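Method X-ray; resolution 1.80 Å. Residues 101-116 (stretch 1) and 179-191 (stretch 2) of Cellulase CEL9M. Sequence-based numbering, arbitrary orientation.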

# COMPACT_ATOMS: atom_id res chain seq x y z
N PHE A 101 11.44 -3.35 -0.56
CA PHE A 101 10.34 -4.24 -0.94
C PHE A 101 10.81 -5.21 -2.02
O PHE A 101 10.68 -6.42 -1.89
N THR A 102 11.35 -4.66 -3.11
CA THR A 102 11.76 -5.51 -4.22
C THR A 102 12.87 -6.50 -3.90
O THR A 102 12.87 -7.61 -4.44
N ASP A 103 13.81 -6.13 -3.04
CA ASP A 103 14.89 -7.06 -2.68
C ASP A 103 14.26 -8.30 -2.06
O ASP A 103 14.71 -9.43 -2.28
N TYR A 104 13.21 -8.08 -1.26
CA TYR A 104 12.50 -9.16 -0.59
C TYR A 104 11.74 -10.02 -1.60
O TYR A 104 11.77 -11.25 -1.52
N PHE A 105 11.07 -9.39 -2.56
CA PHE A 105 10.33 -10.15 -3.56
C PHE A 105 11.26 -11.05 -4.38
O PHE A 105 10.92 -12.20 -4.68
N LEU A 106 12.43 -10.53 -4.74
CA LEU A 106 13.39 -11.29 -5.52
C LEU A 106 13.91 -12.50 -4.74
O LEU A 106 14.04 -13.59 -5.30
N LYS A 107 14.21 -12.30 -3.46
CA LYS A 107 14.70 -13.40 -2.62
C LYS A 107 13.63 -14.47 -2.43
O LYS A 107 13.93 -15.65 -2.28
N SER A 108 12.37 -14.04 -2.45
CA SER A 108 11.24 -14.95 -2.27
C SER A 108 10.89 -15.74 -3.54
O SER A 108 9.97 -16.55 -3.52
N HIS A 109 11.63 -15.50 -4.62
CA HIS A 109 11.41 -16.17 -5.90
C HIS A 109 12.69 -16.93 -6.25
O HIS A 109 13.44 -16.52 -7.14
N PRO A 110 12.96 -18.05 -5.55
CA PRO A 110 14.15 -18.89 -5.74
C PRO A 110 14.33 -19.49 -7.13
O PRO A 110 15.46 -19.67 -7.59
N ASN A 111 13.23 -19.83 -7.79
CA ASN A 111 13.27 -20.38 -9.14
C ASN A 111 12.11 -19.79 -9.93
O ASN A 111 11.27 -19.09 -9.36
N SER A 112 12.04 -20.08 -11.22
CA SER A 112 11.00 -19.51 -12.07
C SER A 112 9.55 -19.85 -11.74
O SER A 112 8.65 -19.12 -12.14
N THR A 113 9.30 -20.94 -11.02
CA THR A 113 7.93 -21.31 -10.71
C THR A 113 7.56 -21.35 -9.23
O THR A 113 6.56 -21.97 -8.85
N THR A 114 8.34 -20.67 -8.39
CA THR A 114 8.05 -20.67 -6.96
C THR A 114 8.10 -19.27 -6.37
O THR A 114 8.96 -18.47 -6.72
N PHE A 115 7.16 -18.98 -5.48
CA PHE A 115 7.12 -17.68 -4.82
C PHE A 115 6.54 -17.79 -3.42
O PHE A 115 5.36 -18.11 -3.26
N TYR A 116 7.38 -17.55 -2.42
CA TYR A 116 6.95 -17.59 -1.02
C TYR A 116 6.30 -16.25 -0.74
O TYR A 116 6.86 -15.21 -1.10
N LYS A 179 16.55 -7.15 -13.69
CA LYS A 179 16.34 -8.32 -12.84
C LYS A 179 14.90 -8.27 -12.33
O LYS A 179 14.22 -9.28 -12.25
N CYS A 180 14.44 -7.06 -12.00
CA CYS A 180 13.07 -6.88 -11.53
C CYS A 180 12.06 -7.21 -12.62
O CYS A 180 11.07 -7.88 -12.36
N LEU A 181 12.31 -6.73 -13.83
CA LEU A 181 11.39 -6.98 -14.94
C LEU A 181 11.33 -8.47 -15.28
O LEU A 181 10.25 -9.01 -15.54
N ASN A 182 12.48 -9.15 -15.29
CA ASN A 182 12.48 -10.58 -15.59
C ASN A 182 11.66 -11.34 -14.55
O ASN A 182 10.90 -12.25 -14.89
N ALA A 183 11.80 -10.96 -13.28
CA ALA A 183 11.04 -11.62 -12.22
C ALA A 183 9.56 -11.30 -12.39
O ALA A 183 8.70 -12.16 -12.22
N ALA A 184 9.26 -10.05 -12.75
CA ALA A 184 7.88 -9.62 -12.94
C ALA A 184 7.20 -10.44 -14.04
O ALA A 184 6.02 -10.79 -13.92
N LYS A 185 7.93 -10.74 -15.10
CA LYS A 185 7.38 -11.52 -16.20
C LYS A 185 7.05 -12.93 -15.75
O LYS A 185 6.03 -13.49 -16.13
N GLU A 186 7.94 -13.50 -14.94
CA GLU A 186 7.74 -14.86 -14.45
C GLU A 186 6.59 -14.99 -13.46
O GLU A 186 5.83 -15.95 -13.50
N LEU A 187 6.46 -14.02 -12.56
CA LEU A 187 5.39 -14.06 -11.57
C LEU A 187 4.04 -13.90 -12.25
O LEU A 187 3.05 -14.53 -11.86
N TYR A 188 4.00 -13.06 -13.28
CA TYR A 188 2.76 -12.85 -14.04
C TYR A 188 2.40 -14.16 -14.73
O TYR A 188 1.24 -14.57 -14.72
N ALA A 189 3.40 -14.80 -15.33
CA ALA A 189 3.19 -16.07 -16.02
C ALA A 189 2.59 -17.10 -15.07
O ALA A 189 1.65 -17.82 -15.42
N MET A 190 3.15 -17.18 -13.86
CA MET A 190 2.65 -18.11 -12.85
C MET A 190 1.20 -17.79 -12.52
O MET A 190 0.36 -18.69 -12.40
N GLY A 191 0.91 -16.50 -12.37
CA GLY A 191 -0.43 -16.07 -12.03
C GLY A 191 -1.50 -16.41 -13.05
O GLY A 191 -2.63 -16.71 -12.67

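The two helices cross at 54° with axes 10.7 Å apart, and they meet around a small residue: at Ala183 the surface dips, and Leu106 (chi1 m, chi2 t) fills the dip, its CD2 3.6 Å from Ala183 CB. Its other methyl, CD1, lies 3.8 Å from Lys179 CD and 4.4 Å from Cys180 SG, so one leucine fork spans a full helical turn of its partner. Thr102 (p) adds a looser touch, CB to Cys180 SG at 4.3 Å. CA-to-CB points toward the other stretch at Leu106, His109, Phe115, Ala183, Glu186 and Met190, whereas Leu187 starts sideways and its end comes nearer.

Past the end of helix 101-107, His109 (t) takes over as the main bump. Leu187 (m, t) lays CD2 over one face of its ring, 3.9 Å from the centroid, while at the ring edge His109 NE2 donates to Glu186 OE1 at 2.8 Å. His109 ND1 donates to Thr114 O at 2.6 Å, so both ring nitrogens are engaged, which helps hold the ring whose face Leu187 CD2 covers. The same Leu187 CD2 also meets Phe115 (t) at CD1, 3.9 Å away.

Met190 (m, t, p) reaches under the Asn111-Thr114 turn: SD sits 3.7 Å from Ser112 O, and CE is 3.4 Å from Thr113 O and 4.4 Å from Phe115 CB. At the more open margin, water 1 donates to Ser112 O and Glu186 O, each at 3.0 Å, bridging backbone to backbone.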

# COMPACT_ATOMS: atom_id res chain seq x y z
CB PHE A 101 9.15 -3.46 -1.54
CG PHE A 101 8.14 -2.97 -0.54
CD1 PHE A 101 7.28 -3.86 0.10
CD2 PHE A 101 8.01 -1.61 -0.28
CE1 PHE A 101 6.30 -3.39 0.98
CE2 PHE A 101 7.03 -1.13 0.58
CZ PHE A 101 6.17 -2.03 1.22
CB THR A 102 12.11 -4.67 -5.47
OG1 THR A 102 13.18 -3.77 -5.18
CG2 THR A 102 10.89 -3.86 -5.91
CB ASP A 103 15.85 -6.44 -1.66
CG ASP A 103 16.86 -5.51 -2.29
OD1 ASP A 103 16.98 -5.50 -3.54
OD2 ASP A 103 17.56 -4.80 -1.54
CB TYR A 104 11.55 -8.55 0.45
CG TYR A 104 10.58 -9.51 1.10
CD1 TYR A 104 11.03 -10.62 1.83
CD2 TYR A 104 9.20 -9.29 1.02
CE1 TYR A 104 10.12 -11.48 2.46
CE2 TYR A 104 8.29 -10.15 1.65
CZ TYR A 104 8.76 -11.24 2.36
OH TYR A 104 7.86 -12.08 2.98
CB PHE A 105 9.57 -9.22 -4.51
CG PHE A 105 8.56 -8.34 -3.83
CD1 PHE A 105 7.87 -8.79 -2.70
CD2 PHE A 105 8.28 -7.08 -4.32
CE1 PHE A 105 6.92 -7.98 -2.07
CE2 PHE A 105 7.34 -6.26 -3.70
CZ PHE A 105 6.66 -6.71 -2.58
CB LEU A 106 14.55 -10.40 -5.97
CG LEU A 106 14.21 -9.34 -7.02
CD1 LEU A 106 15.43 -8.46 -7.30
CD2 LEU A 106 13.75 -10.03 -8.30
CB LYS A 107 15.15 -12.85 -1.26
CG LYS A 107 16.37 -11.94 -1.35
CD LYS A 107 16.62 -11.17 -0.07
CE LYS A 107 16.96 -12.08 1.09
NZ LYS A 107 17.27 -11.29 2.32
CB SER A 108 10.01 -14.17 -1.80
OG SER A 108 10.26 -13.48 -0.59
CB HIS A 109 11.09 -15.11 -6.97
CG HIS A 109 10.69 -15.67 -8.30
ND1 HIS A 109 9.70 -16.62 -8.45
CD2 HIS A 109 11.11 -15.37 -9.56
CE1 HIS A 109 9.53 -16.89 -9.73
NE2 HIS A 109 10.37 -16.14 -10.43
CB PRO A 110 14.00 -19.95 -4.65
CG PRO A 110 12.53 -20.08 -4.52
CD PRO A 110 12.08 -18.64 -4.53
CB ASN A 111 13.21 -21.92 -9.12
CG ASN A 111 12.00 -22.45 -8.40
OD1 ASN A 111 10.86 -22.21 -8.80
ND2 ASN A 111 12.23 -23.20 -7.32
CB SER A 112 11.27 -19.88 -13.54
OG SER A 112 11.09 -21.27 -13.76
CB THR A 113 7.57 -22.68 -11.33
OG1 THR A 113 8.47 -23.68 -10.82
CG2 THR A 113 7.68 -22.63 -12.85
CB THR A 114 9.05 -21.54 -6.19
OG1 THR A 114 9.10 -22.85 -6.78
CG2 THR A 114 8.63 -21.66 -4.72
CB PHE A 115 6.29 -16.67 -5.61
CG PHE A 115 6.32 -15.28 -5.04
CD1 PHE A 115 7.50 -14.54 -5.07
CD2 PHE A 115 5.20 -14.73 -4.44
CE1 PHE A 115 7.55 -13.26 -4.51
CE2 PHE A 115 5.24 -13.45 -3.88
CZ PHE A 115 6.42 -12.72 -3.91
CB TYR A 116 8.17 -17.78 -0.12
CG TYR A 116 8.73 -19.18 -0.19
CD1 TYR A 116 8.16 -20.22 0.54
CD2 TYR A 116 9.81 -19.47 -1.02
CE1 TYR A 116 8.64 -21.52 0.45
CE2 TYR A 116 10.31 -20.77 -1.12
CZ TYR A 116 9.71 -21.79 -0.38
OH TYR A 116 10.19 -23.08 -0.48
CB LYS A 179 17.32 -8.31 -11.67
CG LYS A 179 17.16 -9.49 -10.73
CD LYS A 179 18.25 -9.52 -9.66
CE LYS A 179 19.58 -10.02 -10.20
NZ LYS A 179 20.15 -9.13 -11.25
CB CYS A 180 12.86 -5.45 -11.04
SG CYS A 180 13.64 -5.11 -9.45
CB LEU A 181 11.81 -6.19 -16.19
CG LEU A 181 10.87 -6.30 -17.40
CD1 LEU A 181 9.50 -5.74 -17.04
CD2 LEU A 181 11.45 -5.53 -18.58
CB ASN A 182 13.90 -11.13 -15.65
CG ASN A 182 14.66 -10.68 -16.88
OD1 ASN A 182 14.05 -10.38 -17.91
ND2 ASN A 182 15.98 -10.65 -16.80
CB ALA A 183 11.52 -11.15 -10.85
CB ALA A 184 7.84 -8.14 -13.30
CB LYS A 185 8.37 -11.58 -17.37
CG LYS A 185 8.52 -10.29 -18.14
CD LYS A 185 9.57 -10.44 -19.23
CE LYS A 185 9.73 -9.17 -20.04
NZ LYS A 185 10.80 -9.32 -21.07
CB GLU A 186 9.03 -15.38 -13.81
CG GLU A 186 10.23 -15.33 -14.74
CD GLU A 186 11.47 -15.95 -14.12
OE1 GLU A 186 11.66 -15.80 -12.90
OE2 GLU A 186 12.26 -16.57 -14.87
CB LEU A 187 5.59 -12.96 -10.52
CG LEU A 187 6.84 -13.07 -9.64
CD1 LEU A 187 6.88 -11.90 -8.67
CD2 LEU A 187 6.85 -14.38 -8.88
CB TYR A 188 2.97 -11.75 -15.08
CG TYR A 188 1.80 -11.59 -16.03
CD1 TYR A 188 0.63 -10.94 -15.64
CD2 TYR A 188 1.87 -12.08 -17.33
CE1 TYR A 188 -0.44 -10.79 -16.52
CE2 TYR A 188 0.81 -11.94 -18.22
CZ TYR A 188 -0.34 -11.29 -17.81
OH TYR A 188 -1.39 -11.15 -18.69
CB ALA A 189 4.51 -16.58 -16.59
CB MET A 190 3.47 -18.00 -11.56
CG MET A 190 4.88 -18.53 -11.63
SD MET A 190 5.78 -18.18 -10.09
CE MET A 190 4.81 -19.10 -8.91
O HOH W 1 7.02 -18.50 -14.60